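Local coordinates for protein ammonium transporter (Kuenenia stuttgartiensis, PDB 6EU6) that probably senses ammonium at the membrane and passes the signal to a histidine kinase, as a trimer of subunits with the ammonium transporter fold, at residues M23-G26 with F27-E31; L203-V206 with P207-T210; F218-F221 with G222-G226; G236-I239 with L240-M244. All coordinates share one frame; numbering follows the deposited sequence.

Interaction 1 (M23-G26 with F27-E31); sequences MQLG and FTSYE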
ATOM      1  N   MET A  23      -3.205  -7.682  -1.381  1.00 27.17           N
ATOM      2  CA  MET A  23      -3.047  -8.500  -2.580  1.00 29.15           C
ATOM      3  C   MET A  23      -4.282  -8.490  -3.424  1.00 27.19           C
ATOM      4  O   MET A  23      -4.197  -8.646  -4.601  1.00 27.41           O
ATOM      5  CB  MET A  23      -2.663  -9.926  -2.221  1.00 28.20           C
ATOM      6  CG  MET A  23      -1.304 -10.005  -1.592  1.00 29.51           C
ATOM      7  SD  MET A  23      -0.916 -11.687  -1.051  1.00 31.28           S
ATOM      8  CE  MET A  23      -0.541 -12.556  -2.571  1.00 33.98           C
ATOM      9  N   GLN A  24      -5.450  -8.317  -2.832  1.00 26.45           N
ATOM     10  CA  GLN A  24      -6.681  -8.252  -3.628  1.00 28.56           C
ATOM     11  C   GLN A  24      -6.613  -7.076  -4.640  1.00 27.65           C
ATOM     12  O   GLN A  24      -7.140  -7.116  -5.781  1.00 26.46           O
ATOM     13  CB  GLN A  24      -7.906  -8.097  -2.721  1.00 28.10           C
ATOM     14  CG  GLN A  24      -8.163  -9.290  -1.831  1.00 29.79           C
ATOM     15  CD  GLN A  24      -8.720 -10.481  -2.621  1.00 30.66           C
ATOM     16  OE1 GLN A  24      -9.823 -10.438  -3.218  1.00 30.71           O
ATOM     17  NE2 GLN A  24      -7.940 -11.494  -2.705  1.00 27.82           N
ATOM     18  N   LEU A  25      -6.061  -5.987  -4.157  1.00 29.19           N
ATOM     19  CA  LEU A  25      -5.743  -4.822  -5.017  1.00 30.61           C
ATOM     20  C   LEU A  25      -4.660  -5.163  -6.048  1.00 28.96           C
ATOM     21  O   LEU A  25      -4.783  -4.806  -7.233  1.00 28.92           O
ATOM     22  CB  LEU A  25      -5.316  -3.677  -4.103  1.00 31.31           C
ATOM     23  CG  LEU A  25      -5.204  -2.260  -4.687  1.00 36.76           C
ATOM     24  CD1 LEU A  25      -5.053  -1.268  -3.552  1.00 40.50           C
ATOM     25  CD2 LEU A  25      -4.026  -2.113  -5.584  1.00 38.09           C
ATOM     26  N   GLY A  26      -3.632  -5.893  -5.608  1.00 23.84           N
ATOM     27  CA  GLY A  26      -2.634  -6.452  -6.506  1.00 24.98           C
ATOM     28  C   GLY A  26      -3.185  -7.227  -7.669  1.00 24.95           C
ATOM     29  O   GLY A  26      -2.851  -6.949  -8.821  1.00 23.89           O
ATOM     30  N   PHE A  27      -4.058  -8.190  -7.389  1.00 23.39           N
ATOM     31  CA  PHE A  27      -4.657  -8.947  -8.438  1.00 23.66           C
ATOM     32  C   PHE A  27      -5.514  -8.054  -9.317  1.00 26.36           C
ATOM     33  O   PHE A  27      -5.567  -8.278 -10.492  1.00 24.99           O
ATOM     34  CB  PHE A  27      -5.570 -10.061  -7.866  1.00 23.97           C
ATOM     35  CG  PHE A  27      -4.823 -11.180  -7.315  1.00 26.08           C
ATOM     36  CD1 PHE A  27      -4.176 -12.058  -8.183  1.00 36.25           C
ATOM     37  CD2 PHE A  27      -4.722 -11.412  -5.928  1.00 26.59           C
ATOM     38  CE1 PHE A  27      -3.435 -13.154  -7.650  1.00 43.01           C
ATOM     39  CE2 PHE A  27      -3.966 -12.498  -5.408  1.00 30.74           C
ATOM     40  CZ  PHE A  27      -3.352 -13.361  -6.267  1.00 36.70           C
ATOM     41  N   THR A  28      -6.229  -7.095  -8.727  1.00 24.75           N
ATOM     42  CA  THR A  28      -7.076  -6.196  -9.530  1.00 28.54           C
ATOM     43  C   THR A  28      -6.184  -5.422 -10.550  1.00 30.22           C
ATOM     44  O   THR A  28      -6.456  -5.403 -11.756  1.00 27.18           O
ATOM     45  CB  THR A  28      -7.811  -5.186  -8.647  1.00 31.66           C
ATOM     46  OG1 THR A  28      -8.601  -5.883  -7.661  1.00 30.79           O
ATOM     47  CG2 THR A  28      -8.734  -4.305  -9.564  1.00 35.07           C
ATOM     48  N   SER A  29      -5.059  -4.865 -10.073  1.00 28.30           N
ATOM     49  CA  SER A  29      -4.188  -4.105 -11.003  1.00 27.89           C
ATOM     50  C   SER A  29      -3.566  -4.993 -12.028  1.00 29.47           C
ATOM     51  O   SER A  29      -3.437  -4.582 -13.168  1.00 29.55           O
ATOM     52  CB  SER A  29      -3.053  -3.387 -10.306  1.00 31.49           C
ATOM     53  OG  SER A  29      -3.615  -2.782  -9.224  1.00 35.10           O
ATOM     54  N   TYR A  30      -3.007  -6.120 -11.570  1.00 27.83           N
ATOM     55  CA  TYR A  30      -2.337  -7.079 -12.452  1.00 26.60           C
ATOM     56  C   TYR A  30      -3.295  -7.516 -13.588  1.00 29.16           C
ATOM     57  O   TYR A  30      -2.952  -7.443 -14.793  1.00 25.12           O
ATOM     58  CB  TYR A  30      -1.909  -8.274 -11.619  1.00 25.91           C
ATOM     59  CG  TYR A  30      -0.939  -9.170 -12.301  1.00 26.85           C
ATOM     60  CD1 TYR A  30       0.398  -8.859 -12.289  1.00 31.60           C
ATOM     61  CD2 TYR A  30      -1.372 -10.338 -12.995  1.00 31.84           C
ATOM     62  CE1 TYR A  30       1.337  -9.694 -12.836  1.00 33.98           C
ATOM     63  CE2 TYR A  30      -0.433 -11.204 -13.589  1.00 32.20           C
ATOM     64  CZ  TYR A  30       0.908 -10.861 -13.516  1.00 36.26           C
ATOM     65  OH  TYR A  30       1.870 -11.604 -14.098  1.00 37.63           O
ATOM     66  N   GLU A  31      -4.486  -7.991 -13.195  1.00 27.02           N
ATOM     67  CA  GLU A  31      -5.402  -8.453 -14.173  1.00 28.02           C
ATOM     68  C   GLU A  31      -5.873  -7.324 -15.118  1.00 30.27           C
ATOM     69  O   GLU A  31      -6.023  -7.590 -16.308  1.00 30.02           O
ATOM     70  CB  GLU A  31      -6.618  -9.179 -13.575  1.00 29.27           C
ATOM     71  CG  GLU A  31      -6.229 -10.340 -12.656  1.00 32.59           C
ATOM     72  CD  GLU A  31      -7.435 -11.019 -11.930  1.00 39.53           C
ATOM     73  OE1 GLU A  31      -8.627 -10.760 -12.432  1.00 31.07           O
ATOM     74  OE2 GLU A  31      -7.143 -11.818 -10.925  1.00 29.55           O
TER
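F27 bends its ring back over the preceding turn of helix 2-34, where the carbonyl of M23 meets it. With CG turned away from its own carbonyl carbon and set beside the backbone N (chi1 -75°), the ring brings CD2 to 3.1 Å from M23 O, an approach that is oblique to the ring. The same oxygen receives the amide of F27, the F27 N to M23 O bond being 2.8 Å long and nearly straight at 163°. Further out, F27 CE2 lies 4.3 Å from M23 CB, and Q24 CA is met at the ring edge. G26 has no side chain; its carbonyl accepts from Y30 N.

This is one continuous transmembrane helix of the ammonium transporter fold, and two of its hydroxyls fold back onto the preceding turn. Q24 O takes both T28 N and T28 OG1, the latter at 2.7 Å and 22° from the carbonyl plane. L25 O is likewise shared by S29 N and S29 OG, the hydroxyl standing above the carbonyl plane at 3.1 Å. L25 CD2 packs against the same S29 OG at 3.7 Å. Buried in a membrane helix, both hydroxyls thereby find acceptors within their own chain.

The amide of Q24 turns to helix 40-67, where its OE1 bonds T51, while F214 of the second subunit packs against Q24 and T28.

Interaction 2 (L203-V206 with P207-T210); sequences LHNV and PLAT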
ATOM      1  N   LEU A 203      -2.640  -7.212 -22.468  1.00 45.64           N
ATOM      2  CA  LEU A 203      -1.547  -6.524 -21.840  1.00 41.71           C
ATOM      3  C   LEU A 203      -1.488  -5.063 -22.325  1.00 40.50           C
ATOM      4  O   LEU A 203      -0.469  -4.582 -22.723  1.00 42.97           O
ATOM      5  CB  LEU A 203      -0.226  -7.310 -21.989  1.00 41.02           C
ATOM      6  CG  LEU A 203       0.900  -7.071 -20.960  1.00 47.43           C
ATOM      7  CD1 LEU A 203       0.513  -7.150 -19.480  1.00 44.45           C
ATOM      8  CD2 LEU A 203       1.987  -8.073 -21.222  1.00 48.46           C
ATOM      9  N   HIS A 204      -2.590  -4.348 -22.256  1.00 39.22           N
ATOM     10  CA  HIS A 204      -2.595  -2.955 -22.701  1.00 43.39           C
ATOM     11  C   HIS A 204      -2.108  -1.941 -21.626  1.00 48.74           C
ATOM     12  O   HIS A 204      -2.189  -0.717 -21.825  1.00 37.03           O
ATOM     13  CB  HIS A 204      -3.999  -2.586 -23.138  1.00 41.23           C
ATOM     14  CG  HIS A 204      -4.435  -3.259 -24.412  1.00 48.85           C
ATOM     15  ND1 HIS A 204      -5.616  -2.941 -25.082  1.00 42.69           N
ATOM     16  CD2 HIS A 204      -3.850  -4.248 -25.132  1.00 47.68           C
ATOM     17  CE1 HIS A 204      -5.735  -3.725 -26.127  1.00 43.54           C
ATOM     18  NE2 HIS A 204      -4.700  -4.549 -26.163  1.00 45.02           N
ATOM     19  N   ASN A 205      -1.685  -2.414 -20.444  1.00 40.19           N
ATOM     20  CA  ASN A 205      -1.239  -1.477 -19.445  1.00 35.22           C
ATOM     21  C   ASN A 205      -0.162  -2.191 -18.614  1.00 37.67           C
ATOM     22  O   ASN A 205      -0.390  -2.642 -17.516  1.00 33.27           O
ATOM     23  CB  ASN A 205      -2.399  -0.872 -18.683  1.00 33.10           C
ATOM     24  CG  ASN A 205      -1.994   0.385 -17.909  1.00 36.32           C
ATOM     25  OD1 ASN A 205      -0.853   0.569 -17.532  1.00 35.05           O
ATOM     26  ND2 ASN A 205      -2.948   1.195 -17.592  1.00 38.84           N
ATOM     27  N   VAL A 206       1.007  -2.290 -19.230  1.00 37.02           N
ATOM     28  CA  VAL A 206       2.168  -2.818 -18.619  1.00 39.05           C
ATOM     29  C   VAL A 206       2.542  -2.099 -17.331  1.00 34.83           C
ATOM     30  O   VAL A 206       2.844  -2.774 -16.324  1.00 32.09           O
ATOM     31  CB  VAL A 206       3.305  -2.926 -19.614  1.00 38.99           C
ATOM     32  CG1 VAL A 206       4.616  -3.346 -18.951  1.00 46.70           C
ATOM     33  CG2 VAL A 206       2.943  -3.986 -20.605  1.00 42.15           C
ATOM     34  N   PRO A 207       2.467  -0.754 -17.308  1.00 33.29           N
ATOM     35  CA  PRO A 207       2.739  -0.099 -16.017  1.00 33.21           C
ATOM     36  C   PRO A 207       1.808  -0.561 -14.913  1.00 32.70           C
ATOM     37  O   PRO A 207       2.232  -0.771 -13.780  1.00 31.61           O
ATOM     38  CB  PRO A 207       2.522   1.404 -16.328  1.00 33.79           C
ATOM     39  CG  PRO A 207       2.815   1.539 -17.783  1.00 32.69           C
ATOM     40  CD  PRO A 207       2.427   0.228 -18.431  1.00 37.68           C
ATOM     41  N   LEU A 208       0.537  -0.753 -15.217  1.00 30.94           N
ATOM     42  CA  LEU A 208      -0.388  -1.144 -14.205  1.00 31.65           C
ATOM     43  C   LEU A 208      -0.115  -2.618 -13.735  1.00 27.45           C
ATOM     44  O   LEU A 208      -0.176  -2.908 -12.537  1.00 31.19           O
ATOM     45  CB  LEU A 208      -1.816  -0.995 -14.746  1.00 35.49           C
ATOM     46  CG  LEU A 208      -2.927  -1.137 -13.732  1.00 39.09           C
ATOM     47  CD1 LEU A 208      -2.858  -0.084 -12.638  1.00 45.49           C
ATOM     48  CD2 LEU A 208      -4.239  -1.003 -14.479  1.00 41.16           C
ATOM     49  N   ALA A 209       0.183  -3.509 -14.673  1.00 26.79           N
ATOM     50  CA  ALA A 209       0.623  -4.852 -14.299  1.00 26.56           C
ATOM     51  C   ALA A 209       1.902  -4.835 -13.430  1.00 28.29           C
ATOM     52  O   ALA A 209       2.077  -5.671 -12.607  1.00 29.48           O
ATOM     53  CB  ALA A 209       0.874  -5.687 -15.522  1.00 32.66           C
ATOM     54  N   THR A 210       2.801  -3.898 -13.664  1.00 28.07           N
ATOM     55  CA  THR A 210       4.036  -3.758 -12.906  1.00 29.01           C
ATOM     56  C   THR A 210       3.663  -3.346 -11.492  1.00 28.53           C
ATOM     57  O   THR A 210       4.163  -3.933 -10.492  1.00 26.68           O
ATOM     58  CB  THR A 210       4.966  -2.703 -13.549  1.00 27.89           C
ATOM     59  OG1 THR A 210       5.245  -3.090 -14.887  1.00 32.44           O
ATOM     60  CG2 THR A 210       6.288  -2.658 -12.848  1.00 30.01           C
TER
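N205 swings CG to the side opposite its backbone N (chi1 -164°), and a modest further twist, chi2 -26°, carries OD1 over to the amide of L208. The resulting bond from L208 N to N205 OD1 is 3.0 Å long, with an N-H...O angle of 147°; the donor stands well above the plane of the side-chain carbonyl. Alongside it, L208 CB lies 3.3 Å from N205 OD1, and the two side chains cross obliquely. The backbone carbonyl of N205 is used as well: A209 N reaches N205 O at 3.0 Å, almost straight and in the carbonyl plane.

One residue on, V206 O takes two donors. T210 N approaches nearly head-on, whereas T210 OG1 comes at 2.8 Å from above the carbonyl plane, brought there by a first torsion that sets the hydroxyl beside its own backbone N. P207, which has no amide hydrogen, fills the first turn; its CD lies 3.5 Å from V206 CB, a closeness that largely follows from the peptide link between the two residues. L203 CD1 rests on A209 CB at 4.2 Å.

Nearby, backbone bonds tie L203 to F34 and N205 to G33 at the end of helix 2-34, and P207 packs on A40 of the third subunit. An asparagine N-cap followed closely by proline in the first turn is a classic helix start, here opening membrane helix 206-226.

Interaction 3 (F218-F221 with G222-G226); sequences FGWF and GFNGG
W220 and F223 project from the helix in a common direction and meet edge-to-face: the five-membered ring of W220 turns its edge to the face of F223, with centroids 5.0 Å apart and planes at 63°. W220 NE1 sits over that face, displaced toward the rim, 4.0 Å from F223 CD1. Closer to the backbone, W220 CD1 packs on F223 CB at 3.7 Å. The indole is brought there by an unstaggered first torsion of W220, chi1 -106°, while F223 sets CG opposite its backbone N.

Beneath the rings, the carbonyls of one turn are taken up by amides of the next. G219 O accepts from F223 N at 2.9 Å, in the carbonyl plane, and more weakly from G222 N, whose N-H...O angle is only 121°. W220 O is satisfied by N224 N at 2.8 Å in a nearly straight bond. F221 O receives G225 N, also at 2.8 Å, and G226 N continues the ladder to G222 O. Beyond these bonds, G225 O accepts from the indole NE1 of W12 on helix 2-34, while F223 O takes the hydroxyl of S227.

Both aromatic rings also meet H171 of helix 167-185, and F103 stacks on F223. Around this part of helix 206-226 lie helix 2-34, with M23 touching W220 and F223; helix 266-280, which packs on W220; and helix 234-261, whose I239 and N243 meet F221. F21 and F98 of the third subunit each make an edge-to-face pair with F221.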
ATOM      1  N   PHE A 218       4.791  -7.481  -2.214  1.00 27.53           N
ATOM      2  CA  PHE A 218       4.614  -6.905  -0.894  1.00 27.72           C
ATOM      3  C   PHE A 218       3.652  -7.699  -0.062  1.00 25.89           C
ATOM      4  O   PHE A 218       3.972  -8.101   1.021  1.00 28.78           O
ATOM      5  CB  PHE A 218       4.075  -5.502  -1.027  1.00 27.81           C
ATOM      6  CG  PHE A 218       3.705  -4.884   0.249  1.00 28.71           C
ATOM      7  CD1 PHE A 218       4.663  -4.217   1.017  1.00 31.48           C
ATOM      8  CD2 PHE A 218       2.403  -4.870   0.651  1.00 33.84           C
ATOM      9  CE1 PHE A 218       4.308  -3.590   2.195  1.00 31.41           C
ATOM     10  CE2 PHE A 218       2.019  -4.299   1.869  1.00 36.37           C
ATOM     11  CZ  PHE A 218       2.978  -3.648   2.648  1.00 37.23           C
ATOM     12  N   GLY A 219       2.468  -7.935  -0.576  1.00 25.92           N
ATOM     13  CA  GLY A 219       1.525  -8.799   0.129  1.00 27.28           C
ATOM     14  C   GLY A 219       2.008 -10.184   0.493  1.00 29.34           C
ATOM     15  O   GLY A 219       1.651 -10.714   1.565  1.00 26.59           O
ATOM     16  N   TRP A 220       2.808 -10.786  -0.389  1.00 29.05           N
ATOM     17  CA  TRP A 220       3.354 -12.146  -0.136  1.00 25.88           C
ATOM     18  C   TRP A 220       4.253 -12.166   1.082  1.00 25.70           C
ATOM     19  O   TRP A 220       4.390 -13.206   1.725  1.00 28.67           O
ATOM     20  CB  TRP A 220       4.092 -12.729  -1.386  1.00 25.97           C
ATOM     21  CG  TRP A 220       3.297 -13.754  -2.035  1.00 26.59           C
ATOM     22  CD1 TRP A 220       2.878 -14.927  -1.469  1.00 34.93           C
ATOM     23  CD2 TRP A 220       2.816 -13.769  -3.390  1.00 26.85           C
ATOM     24  NE1 TRP A 220       2.135 -15.658  -2.402  1.00 36.63           N
ATOM     25  CE2 TRP A 220       2.116 -14.994  -3.584  1.00 34.13           C
ATOM     26  CE3 TRP A 220       2.976 -12.928  -4.474  1.00 32.92           C
ATOM     27  CZ2 TRP A 220       1.536 -15.338  -4.778  1.00 30.39           C
ATOM     28  CZ3 TRP A 220       2.381 -13.275  -5.671  1.00 35.07           C
ATOM     29  CH2 TRP A 220       1.664 -14.477  -5.800  1.00 34.63           C
ATOM     30  N   PHE A 221       4.856 -11.009   1.431  1.00 25.38           N
ATOM     31  CA  PHE A 221       5.573 -10.902   2.680  1.00 24.94           C
ATOM     32  C   PHE A 221       4.710 -11.230   3.892  1.00 26.69           C
ATOM     33  O   PHE A 221       5.161 -11.974   4.839  1.00 26.69           O
ATOM     34  CB  PHE A 221       6.240  -9.514   2.877  1.00 26.81           C
ATOM     35  CG  PHE A 221       7.347  -9.194   1.882  1.00 29.15           C
ATOM     36  CD1 PHE A 221       8.191 -10.187   1.374  1.00 29.95           C
ATOM     37  CD2 PHE A 221       7.525  -7.900   1.428  1.00 25.59           C
ATOM     38  CE1 PHE A 221       9.188  -9.863   0.471  1.00 29.75           C
ATOM     39  CE2 PHE A 221       8.509  -7.592   0.498  1.00 27.17           C
ATOM     40  CZ  PHE A 221       9.341  -8.583   0.047  1.00 28.30           C
ATOM     41  N   GLY A 222       3.475 -10.705   3.878  1.00 27.64           N
ATOM     42  CA  GLY A 222       2.519 -11.038   4.929  1.00 26.21           C
ATOM     43  C   GLY A 222       2.018 -12.472   4.798  1.00 27.27           C
ATOM     44  O   GLY A 222       1.802 -13.187   5.769  1.00 26.67           O
ATOM     45  N   PHE A 223       1.772 -12.865   3.568  1.00 27.73           N
ATOM     46  CA  PHE A 223       1.278 -14.235   3.296  1.00 28.09           C
ATOM     47  C   PHE A 223       2.190 -15.276   3.898  1.00 27.78           C
ATOM     48  O   PHE A 223       1.746 -16.148   4.690  1.00 28.36           O
ATOM     49  CB  PHE A 223       1.159 -14.348   1.780  1.00 32.92           C
ATOM     50  CG  PHE A 223       0.139 -15.314   1.312  1.00 26.67           C
ATOM     51  CD1 PHE A 223       0.514 -16.650   1.117  1.00 32.37           C
ATOM     52  CD2 PHE A 223      -1.066 -14.889   0.862  1.00 28.95           C
ATOM     53  CE1 PHE A 223      -0.423 -17.552   0.614  1.00 31.64           C
ATOM     54  CE2 PHE A 223      -2.036 -15.797   0.432  1.00 30.85           C
ATOM     55  CZ  PHE A 223      -1.695 -17.132   0.336  1.00 30.02           C
ATOM     56  N   ASN A 224       3.504 -15.101   3.650  1.00 27.88           N
ATOM     57  CA  ASN A 224       4.534 -15.989   4.181  1.00 26.77           C
ATOM     58  C   ASN A 224       4.903 -15.723   5.649  1.00 27.79           C
ATOM     59  O   ASN A 224       4.837 -16.612   6.487  1.00 27.23           O
ATOM     60  CB  ASN A 224       5.792 -15.935   3.318  1.00 29.78           C
ATOM     61  CG  ASN A 224       5.654 -16.765   2.027  1.00 37.00           C
ATOM     62  OD1 ASN A 224       5.318 -16.281   0.993  1.00 38.13           O
ATOM     63  ND2 ASN A 224       5.996 -18.013   2.121  1.00 42.64           N
ATOM     64  N   GLY A 225       5.311 -14.502   5.956  1.00 29.75           N
ATOM     65  CA  GLY A 225       5.642 -14.141   7.327  1.00 29.61           C
ATOM     66  C   GLY A 225       4.535 -14.403   8.320  1.00 27.17           C
ATOM     67  O   GLY A 225       4.790 -14.822   9.454  1.00 27.99           O
ATOM     68  N   GLY A 226       3.324 -14.039   7.955  1.00 27.68           N
ATOM     69  CA  GLY A 226       2.153 -14.213   8.843  1.00 27.64           C
ATOM     70  C   GLY A 226       1.912 -15.702   9.120  1.00 28.34           C
ATOM     71  O   GLY A 226       1.338 -16.075  10.194  1.00 28.88           O
TER

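Interaction 4 (G236-I239 with L240-M244); sequences GLVI and LNTNM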
ATOM      1  N   GLY A 236      12.199 -12.621   9.937  1.00 28.63           N
ATOM      2  CA  GLY A 236      13.123 -12.050   8.954  1.00 31.54           C
ATOM      3  C   GLY A 236      13.593 -13.084   7.931  1.00 30.20           C
ATOM      4  O   GLY A 236      13.763 -12.770   6.747  1.00 29.67           O
ATOM      5  N   LEU A 237      13.728 -14.318   8.366  1.00 29.43           N
ATOM      6  CA  LEU A 237      14.179 -15.385   7.476  1.00 29.97           C
ATOM      7  C   LEU A 237      13.123 -15.644   6.430  1.00 29.88           C
ATOM      8  O   LEU A 237      13.456 -15.785   5.256  1.00 26.21           O
ATOM      9  CB  LEU A 237      14.500 -16.673   8.277  1.00 32.27           C
ATOM     10  CG  LEU A 237      14.801 -17.965   7.481  1.00 34.94           C
ATOM     11  CD1 LEU A 237      15.989 -17.751   6.606  1.00 35.01           C
ATOM     12  CD2 LEU A 237      15.040 -19.103   8.485  1.00 42.86           C
ATOM     13  N   VAL A 238      11.860 -15.753   6.868  1.00 26.68           N
ATOM     14  CA  VAL A 238      10.775 -16.125   5.940  1.00 26.37           C
ATOM     15  C   VAL A 238      10.645 -15.021   4.868  1.00 25.34           C
ATOM     16  O   VAL A 238      10.477 -15.277   3.680  1.00 24.34           O
ATOM     17  CB  VAL A 238       9.473 -16.254   6.701  1.00 26.45           C
ATOM     18  CG1 VAL A 238       8.300 -16.311   5.739  1.00 27.52           C
ATOM     19  CG2 VAL A 238       9.566 -17.514   7.550  1.00 28.98           C
ATOM     20  N   ILE A 239      10.660 -13.774   5.343  1.00 26.79           N
ATOM     21  CA  ILE A 239      10.494 -12.634   4.400  1.00 25.90           C
ATOM     22  C   ILE A 239      11.664 -12.477   3.445  1.00 27.07           C
ATOM     23  O   ILE A 239      11.470 -12.217   2.276  1.00 27.15           O
ATOM     24  CB  ILE A 239      10.182 -11.388   5.215  1.00 28.99           C
ATOM     25  CG1 ILE A 239       8.737 -11.581   5.683  1.00 29.65           C
ATOM     26  CG2 ILE A 239      10.334 -10.131   4.370  1.00 28.95           C
ATOM     27  CD1 ILE A 239       8.090 -10.529   6.503  1.00 31.13           C
ATOM     28  N   LEU A 240      12.874 -12.629   3.964  1.00 24.79           N
ATOM     29  CA  LEU A 240      14.065 -12.629   3.135  1.00 26.63           C
ATOM     30  C   LEU A 240      14.006 -13.749   2.107  1.00 25.24           C
ATOM     31  O   LEU A 240      14.202 -13.517   0.919  1.00 26.55           O
ATOM     32  CB  LEU A 240      15.321 -12.753   4.004  1.00 27.32           C
ATOM     33  CG  LEU A 240      16.632 -12.821   3.189  1.00 28.57           C
ATOM     34  CD1 LEU A 240      16.856 -11.520   2.364  1.00 28.89           C
ATOM     35  CD2 LEU A 240      17.868 -13.113   4.039  1.00 29.49           C
ATOM     36  N   ASN A 241      13.599 -14.958   2.515  1.00 24.42           N
ATOM     37  CA  ASN A 241      13.483 -15.998   1.531  1.00 24.75           C
ATOM     38  C   ASN A 241      12.414 -15.681   0.500  1.00 27.88           C
ATOM     39  O   ASN A 241      12.566 -16.017  -0.686  1.00 26.53           O
ATOM     40  CB  ASN A 241      13.129 -17.344   2.182  1.00 25.86           C
ATOM     41  CG  ASN A 241      14.261 -17.939   2.961  1.00 26.53           C
ATOM     42  OD1 ASN A 241      15.456 -17.602   2.777  1.00 28.65           O
ATOM     43  ND2 ASN A 241      13.895 -18.838   3.884  1.00 30.15           N
ATOM     44  N   THR A 242      11.276 -15.103   0.923  1.00 26.19           N
ATOM     45  CA  THR A 242      10.262 -14.777  -0.040  1.00 25.28           C
ATOM     46  C   THR A 242      10.832 -13.802  -1.094  1.00 25.52           C
ATOM     47  O   THR A 242      10.646 -13.965  -2.248  1.00 24.80           O
ATOM     48  CB  THR A 242       9.058 -14.169   0.712  1.00 27.77           C
ATOM     49  OG1 THR A 242       8.559 -15.174   1.605  1.00 25.42           O
ATOM     50  CG2 THR A 242       7.980 -13.738  -0.235  1.00 29.72           C
ATOM     51  N   ASN A 243      11.586 -12.800  -0.640  1.00 24.04           N
ATOM     52  CA  ASN A 243      12.142 -11.804  -1.512  1.00 25.25           C
ATOM     53  C   ASN A 243      13.149 -12.418  -2.472  1.00 27.92           C
ATOM     54  O   ASN A 243      13.200 -12.116  -3.699  1.00 25.43           O
ATOM     55  CB  ASN A 243      12.819 -10.703  -0.742  1.00 23.75           C
ATOM     56  CG  ASN A 243      13.101  -9.523  -1.630  1.00 27.67           C
ATOM     57  OD1 ASN A 243      12.194  -8.785  -2.005  1.00 27.56           O
ATOM     58  ND2 ASN A 243      14.387  -9.320  -1.964  1.00 31.46           N
ATOM     59  N   MET A 244      13.963 -13.288  -1.921  1.00 26.62           N
ATOM     60  CA  MET A 244      15.001 -13.857  -2.748  1.00 26.53           C
ATOM     61  C   MET A 244      14.427 -14.790  -3.804  1.00 27.07           C
ATOM     62  O   MET A 244      14.989 -14.868  -4.890  1.00 25.83           O
ATOM     63  CB  MET A 244      16.078 -14.598  -1.898  1.00 25.42           C
ATOM     64  CG  MET A 244      16.768 -13.728  -0.889  1.00 30.36           C
ATOM     65  SD  MET A 244      17.488 -12.281  -1.630  1.00 31.23           S
ATOM     66  CE  MET A 244      18.637 -12.961  -2.846  1.00 33.56           C
TER
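L237 and N241 stand one turn apart on helix 234-261, a transmembrane helix of the ammonium transporter fold that here borders the third subunit. N241 N bonds L237 O at 2.9 Å, and the side chain of N241 folds back over the same carbonyl. Its first torsion puts CG beside its own backbone N (chi1 -71°), bringing N241 CG to 3.2 Å from L237 O. The amide then crosses the isobutyl group of L237, with N241 ND2 3.6 Å from L237 CD1. The polar end has its partners beyond this turn: N241 ND2 is hydrogen-bonded to the backbone oxygens of S284 and V287, joining the helix to the chain that leads into helix 289-312.

Regular backbone bonds run on either side of this pair. L240 N meets G236 O, and L240 CB packs against that oxygen at 3.2 Å. N243 N reaches I239 O at 3.0 Å, while the amide of N243 leads away from the turn, its OD1 accepting from the indole of W217 and its ND2 bonded to S55 of the third subunit. F98 of that subunit packs on I239 and N243, and Y94 on L240.

T242 uses its hydroxyl within the helix. V238 O accepts both T242 N, at 2.9 Å, and T242 OG1, at 2.8 Å, the two donors arriving from opposite faces of the carbonyl plane.

Overall arrangement
Interactions 2 and 3 occupy the start and the final turns of helix 206-226, with centres about 23 Å apart, and interaction 1 on helix 2-34 touches both. Toward interaction 2, S29 O lies 3.5 Å from L208 CG; toward interaction 3, M23 CG approaches G219 CA at 3.5 Å and M23 SD approaches F223 CD2 at 3.7 Å. Interaction 4, on the next helix of the chain, packs directly on interaction 3, their centres about 9 Å apart, with V238 CG1 3.4 Å from N224 C. It does not touch interaction 1. Interactions 2, 3 and 4 border the third subunit, and interaction 1 the second. E31 OE2 of interaction 1 hydrogen-bonds an ammonium ion that probably comes from the crystallisation liquor.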